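Long-range contacts in beta-L-arabinobiosidase (Bacteroides thetaiotaomicron, PDB 5MQR), which probably hydrolyses glycosidic bonds of plant pectin as a beta-L-arabinobiosidase of a gut bacterium, and may have exo-alpha-sialidase activity: residues A[638-643]-A[694-699]; A[673-678]-A[1019-1024]; A[680-685]-A[1015-1020]. One frame throughout, in Å; residues are numbered along the deposited sequence.

Interaction 1: A[638-643]-A[694-699]; sequences DENIVQ and EFLVQR
I641 turns CG1 anti to its carbonyl carbon (chi1 -72°) and then runs extended (chi2 169°), a pair of torsions that carries its CD1 methyl across to the backbone of L696 and V697. That methyl lands on the peptide link between them: CD1 of I641 lies 3.6 Å from C of L696 and 3.7 Å from N of V697. The same methyl meets CB of L696 at 3.7 Å and CG1 of V697 at 3.9 Å, so one atom accounts for every close approach that I641 makes here. L696 uses its other end on Q643, the two side chains passing at a slant with CD2 of L696 3.7 Å from NE2 of Q643. The amide of Q643 is fixed from outside this pair: NE2 is hydrogen-bonded to O of K681 and OG1 of T693. Its oxygen faces a water, 2.6 Å from OE1 of Q643 and 2.6 Å from O of L696, which probably links the two loops. OD1 of N640 approaches CD1 of L696 at 4.3 Å, while its ND2 is held by E1011. The loop after helix 627-636 is thus laid against the loop that follows strand 691-692, with 233 Å² buried. No direct hydrogen bond joins the two segments, which implies that they meet by van der Waals packing, helped by a water, with the polar ends of N640 and Q643 bonded to third parties.

Interaction 2: A[673-678]-A[1019-1024]; sequences YYRWWS and STFNDL
R675 gives the most surface to this contact, 108 Å², and it does so by folding over F1021, just before helix 1022-1029, and reaching S1019. Its chain bends at chi2 and chi3 (-66° and -60°), which folds the guanidinium back over F1021: CB of F1021 sits 3.5 Å above the centre of that plane. Lower on the arginine, CG comes within 3.7 Å of CD2 of F1021. NH2 of R675 gives a hydrogen bond of 2.9 Å to OG of S1019, somewhat bent at 141° and with the oxygen tilted out of the guanidinium plane, while NH1 is taken by Q986. The cation is therefore held at both terminal nitrogens and covered on one face.

The contact joins helix 666-680 to the start of helix 1022-1029, more than 300 residues on in the chain, and it is buried. Such helix packing is consistent with the (alpha/alpha)6 toroid of six-hairpin glycosidases. F1021 occupies the N-cap position of the later helix. The backbone N atoms of F1021, N1022 and D1023 are bound by the carboxylate of E718, from helix 712-719, which probably offsets the positive end of the helix dipole close to the R675 cation.

N1022, the first residue of that helix and with 83 Å² buried, presents its amide to W676. Its ND2 lies over one face of the indole, 3.0 Å above the plane and toward the rim, and approaches NE1 of W676 to 3.1 Å. Both atoms are donors, so this is packing and not a hydrogen bond; the polar partner of ND2 is Y672, on the same helix as W676. CB of N1022 completes the overlap at 3.7 Å from CZ2 of W676.

Interaction 3: A[680-685]-A[1015-1020]; sequences RKHIKE and YYNHST
NE2 of H682 donates the shortest bond of this contact, 2.6 Å to the carbonyl O of Y1015. The acceptor lies near the imidazole plane, the N-H...O angle is 154°, and the donor arrives almost on the line of the carbonyl bond (172°). The other ring nitrogen, ND1, is hydrogen-bonded to T693, and the two bonds together fix the rotation of the ring. N1017 covers one face: its CB stands 3.4 Å from the centroid of the H682 ring in a CH-pi contact, with CG turned anti to the backbone N (chi1 -178°). That torsion lets the amide run past the imidazole, and its ND2 binds O of T693, so T693 serves both residues. A phenylalanine in place of H682 would probably leave the Y1015 carbonyl and the T693 hydroxyl without these mates.

K681 lies across the aromatic ring of Y1015. Its CE is 3.6 Å from the centroid, squarely over the face, and NZ follows at 4.3 Å as a cation-pi contact. NZ is also hydrogen-bonded to OD1 of N647, and one water, 3.0 Å from NZ of K681 and 2.9 Å from OH of Y1015, ties the two ends together; that hydroxyl is bound in addition to E637. K681 and H682 are the two central residues of a type I turn from R680 to I683, which leads from helix 666-680 to strand 683-684 and brings them side by side against the loop leading to helix 1022-1029. The chemistry is that of a buried polar interface, in which aromatic faces take the aliphatic carbons and each of the nitrogens named has a definite partner.

Overall arrangement
The three contacts lie on one side of the chain's centre, in the C-terminal half that holds the glycoside hydrolase region. Interactions 2 and 3 have centres about 10 Å apart and share S1019 and T1020. Interaction 1 is about 9 Å from interaction 3, centre to centre, and about 17 Å from interaction 2. Strands 683-684 and 691-692 pair antiparallel, the second leading into 694-699, and NE2 of Q643 probably bonds O of K681, joining interactions 1 and 3. Along the chain the order is 638-643, 673-678, 680-685, 694-699, then 1015-1024 after more than 300 residues. Residues 1015-1024 meet both helix 666-680 and the turn after it, while interaction 1 adds the flanking surface loops.

Interaction 1: A[638-643]-A[694-699]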
loop_
_atom_site.group_PDB
_atom_site.type_symbol
_atom_site.label_atom_id
_atom_site.label_comp_id
_atom_site.label_asym_id
_atom_site.label_seq_id
_atom_site.Cartn_x
_atom_site.Cartn_y
_atom_site.Cartn_z
ATOM N N ASP A 638 14.712 35.123 2.611
ATOM C CA ASP A 638 15.071 35.439 3.995
ATOM C C ASP A 638 13.923 35.132 4.967
ATOM O O ASP A 638 12.736 35.173 4.603
ATOM C CB ASP A 638 15.518 36.919 4.150
ATOM C CG ASP A 638 14.359 37.922 3.970
ATOM O OD1 ASP A 638 13.755 37.926 2.874
ATOM O OD2 ASP A 638 14.055 38.710 4.904
ATOM N N GLU A 639 14.307 34.819 6.196
ATOM C CA GLU A 639 13.394 34.695 7.319
ATOM C C GLU A 639 13.253 36.091 7.953
ATOM O O GLU A 639 14.118 36.529 8.697
ATOM C CB GLU A 639 13.958 33.673 8.300
ATOM C CG GLU A 639 13.034 33.315 9.452
ATOM C CD GLU A 639 13.557 32.172 10.315
ATOM O OE1 GLU A 639 14.773 31.912 10.315
ATOM O OE2 GLU A 639 12.731 31.529 11.015
ATOM N N ASN A 640 12.162 36.791 7.643
ATOM C CA ASN A 640 12.017 38.187 8.062
ATOM C C ASN A 640 11.723 38.350 9.546
ATOM O O ASN A 640 12.240 39.301 10.188
ATOM C CB ASN A 640 10.966 38.938 7.229
ATOM C CG ASN A 640 9.562 38.359 7.364
ATOM O OD1 ASN A 640 9.389 37.144 7.380
ATOM N ND2 ASN A 640 8.553 39.233 7.461
ATOM N N ILE A 641 10.898 37.454 10.088
ATOM C CA ILE A 641 10.457 37.531 11.480
ATOM C C ILE A 641 10.405 36.133 12.058
ATOM O O ILE A 641 9.819 35.228 11.449
ATOM C CB ILE A 641 9.060 38.176 11.587
ATOM C CG1 ILE A 641 9.126 39.674 11.290
ATOM C CG2 ILE A 641 8.484 37.984 12.983
ATOM C CD1 ILE A 641 7.767 40.337 11.103
ATOM N N VAL A 642 11.017 35.961 13.228
ATOM C CA VAL A 642 11.077 34.674 13.919
ATOM C C VAL A 642 10.188 34.698 15.151
ATOM O O VAL A 642 10.346 35.561 15.994
ATOM C CB VAL A 642 12.517 34.360 14.365
ATOM C CG1 VAL A 642 12.582 33.030 15.130
ATOM C CG2 VAL A 642 13.457 34.346 13.151
ATOM N N GLN A 643 9.267 33.745 15.263
ATOM C CA GLN A 643 8.444 33.619 16.458
ATOM C C GLN A 643 8.828 32.327 17.184
ATOM O O GLN A 643 10.028 32.052 17.307
ATOM C CB GLN A 643 6.974 33.823 16.102
ATOM C CG GLN A 643 6.729 35.254 15.600
ATOM C CD GLN A 643 5.275 35.696 15.631
ATOM O OE1 GLN A 643 4.988 36.814 16.042
ATOM N NE2 GLN A 643 4.343 34.833 15.175
ATOM N N GLU A 694 -1.944 36.737 13.059
ATOM C CA GLU A 694 -2.502 36.909 11.718
ATOM C C GLU A 694 -1.427 37.560 10.813
ATOM O O GLU A 694 -1.021 36.961 9.785
ATOM C CB GLU A 694 -3.781 37.769 11.791
ATOM C CG GLU A 694 -4.441 38.090 10.462
ATOM C CD GLU A 694 -5.461 39.223 10.530
ATOM O OE1 GLU A 694 -6.552 39.047 11.099
ATOM O OE2 GLU A 694 -5.191 40.282 9.941
ATOM N N PHE A 695 -1.002 38.778 11.203
ATOM C CA PHE A 695 0.155 39.467 10.637
ATOM C C PHE A 695 1.357 39.119 11.498
ATOM O O PHE A 695 1.251 39.136 12.736
ATOM C CB PHE A 695 0.006 40.983 10.731
ATOM C CG PHE A 695 -0.863 41.604 9.670
ATOM C CD1 PHE A 695 -0.341 41.916 8.431
ATOM C CD2 PHE A 695 -2.174 41.938 9.940
ATOM C CE1 PHE A 695 -1.115 42.535 7.460
ATOM C CE2 PHE A 695 -2.965 42.548 8.984
ATOM C CZ PHE A 695 -2.430 42.853 7.737
ATOM N N LEU A 696 2.500 38.850 10.869
ATOM C CA LEU A 696 3.768 38.721 11.616
ATOM C C LEU A 696 4.266 40.094 12.080
ATOM O O LEU A 696 4.698 40.236 13.214
ATOM C CB LEU A 696 4.861 38.034 10.801
ATOM C CG LEU A 696 4.575 36.605 10.355
ATOM C CD1 LEU A 696 5.742 36.118 9.509
ATOM C CD2 LEU A 696 4.367 35.673 11.531
ATOM N N VAL A 697 4.180 41.091 11.201
ATOM C CA VAL A 697 4.527 42.459 11.562
ATOM C C VAL A 697 3.601 43.022 12.656
ATOM O O VAL A 697 2.447 42.596 12.798
ATOM C CB VAL A 697 4.530 43.424 10.345
ATOM C CG1 VAL A 697 5.522 42.963 9.270
ATOM C CG2 VAL A 697 3.116 43.630 9.799
ATOM N N GLN A 698 4.143 43.960 13.433
ATOM C CA GLN A 698 3.461 44.523 14.596
ATOM C C GLN A 698 2.347 45.451 14.139
ATOM O O GLN A 698 2.631 46.500 13.582
ATOM C CB GLN A 698 4.447 45.324 15.461
ATOM C CG GLN A 698 3.835 46.058 16.652
ATOM C CD GLN A 698 3.467 45.108 17.760
ATOM O OE1 GLN A 698 2.271 44.888 18.065
ATOM N NE2 GLN A 698 4.496 44.504 18.364
ATOM N N ARG A 699 1.094 45.104 14.407
ATOM C CA ARG A 699 -0.034 45.977 14.024
ATOM C C ARG A 699 -0.470 46.894 15.181
ATOM O O ARG A 699 -0.480 46.483 16.330
ATOM C CB ARG A 699 -1.200 45.143 13.491
ATOM C CG ARG A 699 -0.773 44.179 12.384
ATOM C CD ARG A 699 -0.422 44.898 11.096
ATOM N NE ARG A 699 -1.619 45.345 10.400
ATOM C CZ ARG A 699 -1.658 46.281 9.448
ATOM N NH1 ARG A 699 -0.563 46.930 9.059
ATOM N NH2 ARG A 699 -2.813 46.583 8.884
HETATM O O HOH W 1 3.615 38.915 15.225
#

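Interaction 2: A[673-678]-A[1019-1024]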
loop_
_atom_site.group_PDB
_atom_site.type_symbol
_atom_site.label_atom_id
_atom_site.label_comp_id
_atom_site.label_asym_id
_atom_site.label_seq_id
_atom_site.Cartn_x
_atom_site.Cartn_y
_atom_site.Cartn_z
ATOM N N TYR A 673 2.489 21.493 1.718
ATOM C CA TYR A 673 3.597 21.634 2.652
ATOM C C TYR A 673 3.887 23.093 2.949
ATOM O O TYR A 673 4.131 23.432 4.114
ATOM C CB TYR A 673 4.840 20.836 2.178
ATOM C CG TYR A 673 4.552 19.365 2.277
ATOM C CD1 TYR A 673 4.582 18.711 3.510
ATOM C CD2 TYR A 673 4.126 18.641 1.158
ATOM C CE1 TYR A 673 4.248 17.355 3.604
ATOM C CE2 TYR A 673 3.786 17.303 1.241
ATOM C CZ TYR A 673 3.845 16.666 2.457
ATOM O OH TYR A 673 3.496 15.349 2.518
ATOM N N TYR A 674 3.803 23.963 1.938
ATOM C CA TYR A 674 4.069 25.368 2.172
ATOM C C TYR A 674 3.138 25.986 3.234
ATOM O O TYR A 674 3.582 26.729 4.088
ATOM C CB TYR A 674 3.981 26.184 0.875
ATOM C CG TYR A 674 4.092 27.686 1.105
ATOM C CD1 TYR A 674 5.314 28.269 1.387
ATOM C CD2 TYR A 674 2.971 28.490 1.099
ATOM C CE1 TYR A 674 5.428 29.623 1.628
ATOM C CE2 TYR A 674 3.065 29.868 1.336
ATOM C CZ TYR A 674 4.295 30.421 1.604
ATOM O OH TYR A 674 4.404 31.769 1.821
ATOM N N ARG A 675 1.859 25.677 3.165
ATOM C CA ARG A 675 0.885 26.335 4.038
ATOM C C ARG A 675 1.044 25.856 5.471
ATOM O O ARG A 675 0.807 26.634 6.394
ATOM C CB ARG A 675 -0.541 26.134 3.537
ATOM C CG ARG A 675 -0.862 26.994 2.301
ATOM C CD ARG A 675 -0.855 28.493 2.598
ATOM N NE ARG A 675 -1.835 28.818 3.608
ATOM C CZ ARG A 675 -3.039 29.355 3.390
ATOM N NH1 ARG A 675 -3.455 29.713 2.166
ATOM N NH2 ARG A 675 -3.841 29.546 4.432
ATOM N N TRP A 676 1.485 24.605 5.659
ATOM C CA TRP A 676 1.837 24.185 7.013
ATOM C C TRP A 676 3.079 24.935 7.527
ATOM O O TRP A 676 3.092 25.369 8.664
ATOM C CB TRP A 676 2.065 22.686 7.124
ATOM C CG TRP A 676 0.848 21.861 7.110
ATOM C CD1 TRP A 676 0.612 20.795 6.294
ATOM C CD2 TRP A 676 -0.295 21.975 7.959
ATOM N NE1 TRP A 676 -0.611 20.242 6.574
ATOM C CE2 TRP A 676 -1.198 20.948 7.582
ATOM C CE3 TRP A 676 -0.666 22.860 8.968
ATOM C CZ2 TRP A 676 -2.440 20.772 8.184
ATOM C CZ3 TRP A 676 -1.896 22.684 9.583
ATOM C CH2 TRP A 676 -2.772 21.645 9.188
ATOM N N TRP A 677 4.099 25.060 6.674
ATOM C CA TRP A 677 5.345 25.733 7.004
ATOM C C TRP A 677 5.104 27.212 7.316
ATOM O O TRP A 677 5.755 27.808 8.175
ATOM C CB TRP A 677 6.309 25.577 5.810
ATOM C CG TRP A 677 7.641 26.265 5.915
ATOM C CD1 TRP A 677 8.782 25.772 6.477
ATOM C CD2 TRP A 677 7.979 27.529 5.378
ATOM N NE1 TRP A 677 9.808 26.666 6.338
ATOM C CE2 TRP A 677 9.342 27.758 5.664
ATOM C CE3 TRP A 677 7.261 28.509 4.696
ATOM C CZ2 TRP A 677 9.998 28.930 5.295
ATOM C CZ3 TRP A 677 7.915 29.669 4.320
ATOM C CH2 TRP A 677 9.275 29.862 4.613
ATOM N N SER A 678 4.168 27.790 6.587
ATOM C CA SER A 678 3.777 29.151 6.788
ATOM C C SER A 678 3.008 29.332 8.092
ATOM O O SER A 678 3.377 30.162 8.907
ATOM C CB SER A 678 2.893 29.602 5.639
ATOM O OG SER A 678 2.855 30.998 5.720
ATOM N N SER A 1019 -6.785 32.723 6.564
ATOM C CA SER A 1019 -7.489 31.834 5.651
ATOM C C SER A 1019 -7.158 30.407 6.016
ATOM O O SER A 1019 -6.240 30.139 6.801
ATOM C CB SER A 1019 -7.039 32.060 4.188
ATOM O OG SER A 1019 -5.653 31.736 4.016
ATOM N N THR A 1020 -7.919 29.490 5.435
ATOM C CA THR A 1020 -7.559 28.072 5.464
ATOM C C THR A 1020 -7.092 27.665 4.066
ATOM O O THR A 1020 -7.330 28.362 3.066
ATOM C CB THR A 1020 -8.721 27.176 5.950
ATOM O OG1 THR A 1020 -9.811 27.213 5.031
ATOM C CG2 THR A 1020 -9.212 27.593 7.347
ATOM N N PHE A 1021 -6.392 26.541 4.045
ATOM C CA PHE A 1021 -5.999 25.852 2.830
ATOM C C PHE A 1021 -5.985 24.337 3.043
ATOM O O PHE A 1021 -6.636 23.596 2.337
ATOM C CB PHE A 1021 -4.628 26.317 2.288
ATOM C CG PHE A 1021 -4.248 25.590 1.053
ATOM C CD1 PHE A 1021 -4.848 25.910 -0.153
ATOM C CD2 PHE A 1021 -3.385 24.509 1.104
ATOM C CE1 PHE A 1021 -4.565 25.207 -1.314
ATOM C CE2 PHE A 1021 -3.095 23.798 -0.056
ATOM C CZ PHE A 1021 -3.690 24.155 -1.261
ATOM N N ASN A 1022 -5.183 23.887 3.984
ATOM C CA ASN A 1022 -5.071 22.492 4.246
ATOM C C ASN A 1022 -6.318 21.902 4.877
ATOM O O ASN A 1022 -6.568 20.691 4.737
ATOM C CB ASN A 1022 -3.821 22.235 5.056
ATOM C CG ASN A 1022 -2.565 22.309 4.203
ATOM O OD1 ASN A 1022 -2.585 21.961 3.017
ATOM N ND2 ASN A 1022 -1.453 22.694 4.812
ATOM N N ASP A 1023 -7.133 22.723 5.530
ATOM C CA ASP A 1023 -8.414 22.237 5.978
ATOM C C ASP A 1023 -9.278 21.876 4.795
ATOM O O ASP A 1023 -10.059 20.935 4.857
ATOM C CB ASP A 1023 -9.149 23.229 6.851
ATOM C CG ASP A 1023 -10.453 22.667 7.359
ATOM O OD1 ASP A 1023 -10.444 21.567 7.981
ATOM O OD2 ASP A 1023 -11.491 23.280 7.079
ATOM N N LEU A 1024 -9.132 22.644 3.723
ATOM C CA LEU A 1024 -9.874 22.417 2.471
ATOM C C LEU A 1024 -9.340 21.176 1.767
ATOM O O LEU A 1024 -10.112 20.391 1.220
ATOM C CB LEU A 1024 -9.756 23.612 1.519
ATOM C CG LEU A 1024 -9.999 25.010 2.090
ATOM C CD1 LEU A 1024 -9.681 26.047 1.025
ATOM C CD2 LEU A 1024 -11.436 25.168 2.591
#

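Interaction 3: A[680-685]-A[1015-1020]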
loop_
_atom_site.group_PDB
_atom_site.type_symbol
_atom_site.label_atom_id
_atom_site.label_comp_id
_atom_site.label_asym_id
_atom_site.label_seq_id
_atom_site.Cartn_x
_atom_site.Cartn_y
_atom_site.Cartn_z
ATOM N N ARG A 680 2.974 27.620 10.707
ATOM C CA ARG A 680 3.828 27.395 11.857
ATOM C C ARG A 680 4.549 28.666 12.357
ATOM O O ARG A 680 4.791 28.806 13.567
ATOM C CB ARG A 680 4.765 26.186 11.622
ATOM C CG ARG A 680 6.229 26.357 12.003
ATOM C CD ARG A 680 6.860 27.020 10.800
ATOM N NE ARG A 680 7.969 27.808 11.124
ATOM C CZ ARG A 680 8.760 28.369 10.224
ATOM N NH1 ARG A 680 8.577 28.245 8.903
ATOM N NH2 ARG A 680 9.765 29.083 10.695
ATOM N N LYS A 681 4.838 29.599 11.448
ATOM C CA LYS A 681 5.473 30.867 11.809
ATOM C C LYS A 681 4.647 31.666 12.789
ATOM O O LYS A 681 5.188 32.513 13.513
ATOM C CB LYS A 681 5.720 31.742 10.580
ATOM C CG LYS A 681 6.779 31.215 9.614
ATOM C CD LYS A 681 6.790 32.045 8.328
ATOM C CE LYS A 681 7.967 31.695 7.422
ATOM N NZ LYS A 681 9.266 32.182 7.967
ATOM N N HIS A 682 3.332 31.404 12.809
ATOM C CA HIS A 682 2.391 32.184 13.598
ATOM C C HIS A 682 2.174 31.680 15.013
ATOM O O HIS A 682 1.484 32.328 15.797
ATOM C CB HIS A 682 1.070 32.348 12.848
ATOM C CG HIS A 682 1.213 33.157 11.608
ATOM N ND1 HIS A 682 1.077 34.527 11.603
ATOM C CD2 HIS A 682 1.552 32.802 10.349
ATOM C CE1 HIS A 682 1.293 34.978 10.381
ATOM N NE2 HIS A 682 1.599 33.952 9.605
ATOM N N ILE A 683 2.799 30.570 15.365
ATOM C CA ILE A 683 2.806 30.151 16.748
ATOM C C ILE A 683 3.764 31.078 17.495
ATOM O O ILE A 683 4.959 31.145 17.156
ATOM C CB ILE A 683 3.224 28.688 16.861
ATOM C CG1 ILE A 683 2.188 27.828 16.122
ATOM C CG2 ILE A 683 3.350 28.288 18.330
ATOM C CD1 ILE A 683 2.647 26.419 15.827
ATOM N N LYS A 684 3.247 31.780 18.496
ATOM C CA LYS A 684 4.015 32.789 19.237
ATOM C C LYS A 684 4.061 32.497 20.734
ATOM O O LYS A 684 3.031 32.228 21.324
ATOM C CB LYS A 684 3.327 34.124 19.028
ATOM C CG LYS A 684 4.086 35.351 19.511
ATOM C CD LYS A 684 3.300 36.589 19.090
ATOM C CE LYS A 684 3.889 37.871 19.645
ATOM N NZ LYS A 684 5.296 37.976 19.199
ATOM N N GLU A 685 5.233 32.569 21.358
ATOM C CA GLU A 685 5.305 32.420 22.825
ATOM C C GLU A 685 4.743 33.682 23.473
ATOM O O GLU A 685 4.961 34.774 22.967
ATOM C CB GLU A 685 6.732 32.099 23.313
ATOM C CG GLU A 685 7.218 30.756 22.764
ATOM C CD GLU A 685 8.581 30.245 23.251
ATOM O OE1 GLU A 685 9.380 30.990 23.889
ATOM O OE2 GLU A 685 8.854 29.047 22.943
ATOM N N TYR A 1015 3.525 35.704 4.309
ATOM C CA TYR A 1015 3.097 34.625 5.209
ATOM C C TYR A 1015 1.803 34.960 5.961
ATOM O O TYR A 1015 1.644 34.561 7.111
ATOM C CB TYR A 1015 4.219 34.255 6.214
ATOM C CG TYR A 1015 5.598 34.172 5.577
ATOM C CD1 TYR A 1015 5.860 33.274 4.531
ATOM C CD2 TYR A 1015 6.629 34.995 5.998
ATOM C CE1 TYR A 1015 7.101 33.211 3.922
ATOM C CE2 TYR A 1015 7.883 34.926 5.397
ATOM C CZ TYR A 1015 8.105 34.038 4.356
ATOM O OH TYR A 1015 9.354 33.993 3.786
ATOM N N TYR A 1016 0.873 35.661 5.314
ATOM C CA TYR A 1016 -0.365 36.061 5.962
ATOM C C TYR A 1016 -1.203 34.842 6.394
ATOM O O TYR A 1016 -1.365 33.867 5.662
ATOM C CB TYR A 1016 -1.156 36.971 5.021
ATOM C CG TYR A 1016 -2.186 37.878 5.654
ATOM C CD1 TYR A 1016 -1.876 38.673 6.779
ATOM C CD2 TYR A 1016 -3.461 38.001 5.102
ATOM C CE1 TYR A 1016 -2.817 39.504 7.336
ATOM C CE2 TYR A 1016 -4.384 38.861 5.647
ATOM C CZ TYR A 1016 -4.061 39.596 6.775
ATOM O OH TYR A 1016 -4.994 40.437 7.339
ATOM N N ASN A 1017 -1.734 34.921 7.597
ATOM C CA ASN A 1017 -2.478 33.835 8.202
ATOM C C ASN A 1017 -3.896 34.305 8.503
ATOM O O ASN A 1017 -4.201 34.734 9.613
ATOM C CB ASN A 1017 -1.766 33.372 9.473
ATOM C CG ASN A 1017 -2.472 32.209 10.133
ATOM O OD1 ASN A 1017 -3.163 31.422 9.454
ATOM N ND2 ASN A 1017 -2.349 32.109 11.461
ATOM N N HIS A 1018 -4.738 34.186 7.485
ATOM C CA HIS A 1018 -6.017 34.853 7.418
ATOM C C HIS A 1018 -6.979 34.031 6.568
ATOM O O HIS A 1018 -7.898 34.555 5.962
ATOM C CB HIS A 1018 -5.740 36.211 6.758
ATOM C CG HIS A 1018 -6.839 37.207 6.847
ATOM N ND1 HIS A 1018 -7.423 37.746 5.723
ATOM C CD2 HIS A 1018 -7.389 37.852 7.904
ATOM C CE1 HIS A 1018 -8.317 38.651 6.082
ATOM N NE2 HIS A 1018 -8.322 38.731 7.398
ATOM N N SER A 1019 -6.785 32.723 6.564
ATOM C CA SER A 1019 -7.489 31.834 5.651
ATOM C C SER A 1019 -7.158 30.407 6.016
ATOM O O SER A 1019 -6.240 30.139 6.801
ATOM C CB SER A 1019 -7.039 32.060 4.188
ATOM O OG SER A 1019 -5.653 31.736 4.016
ATOM N N THR A 1020 -7.919 29.490 5.435
ATOM C CA THR A 1020 -7.559 28.072 5.464
ATOM C C THR A 1020 -7.092 27.665 4.066
ATOM O O THR A 1020 -7.330 28.362 3.066
ATOM C CB THR A 1020 -8.721 27.176 5.950
ATOM O OG1 THR A 1020 -9.811 27.213 5.031
ATOM C CG2 THR A 1020 -9.212 27.593 7.347
HETATM O O HOH W 2 11.093 32.641 5.689
#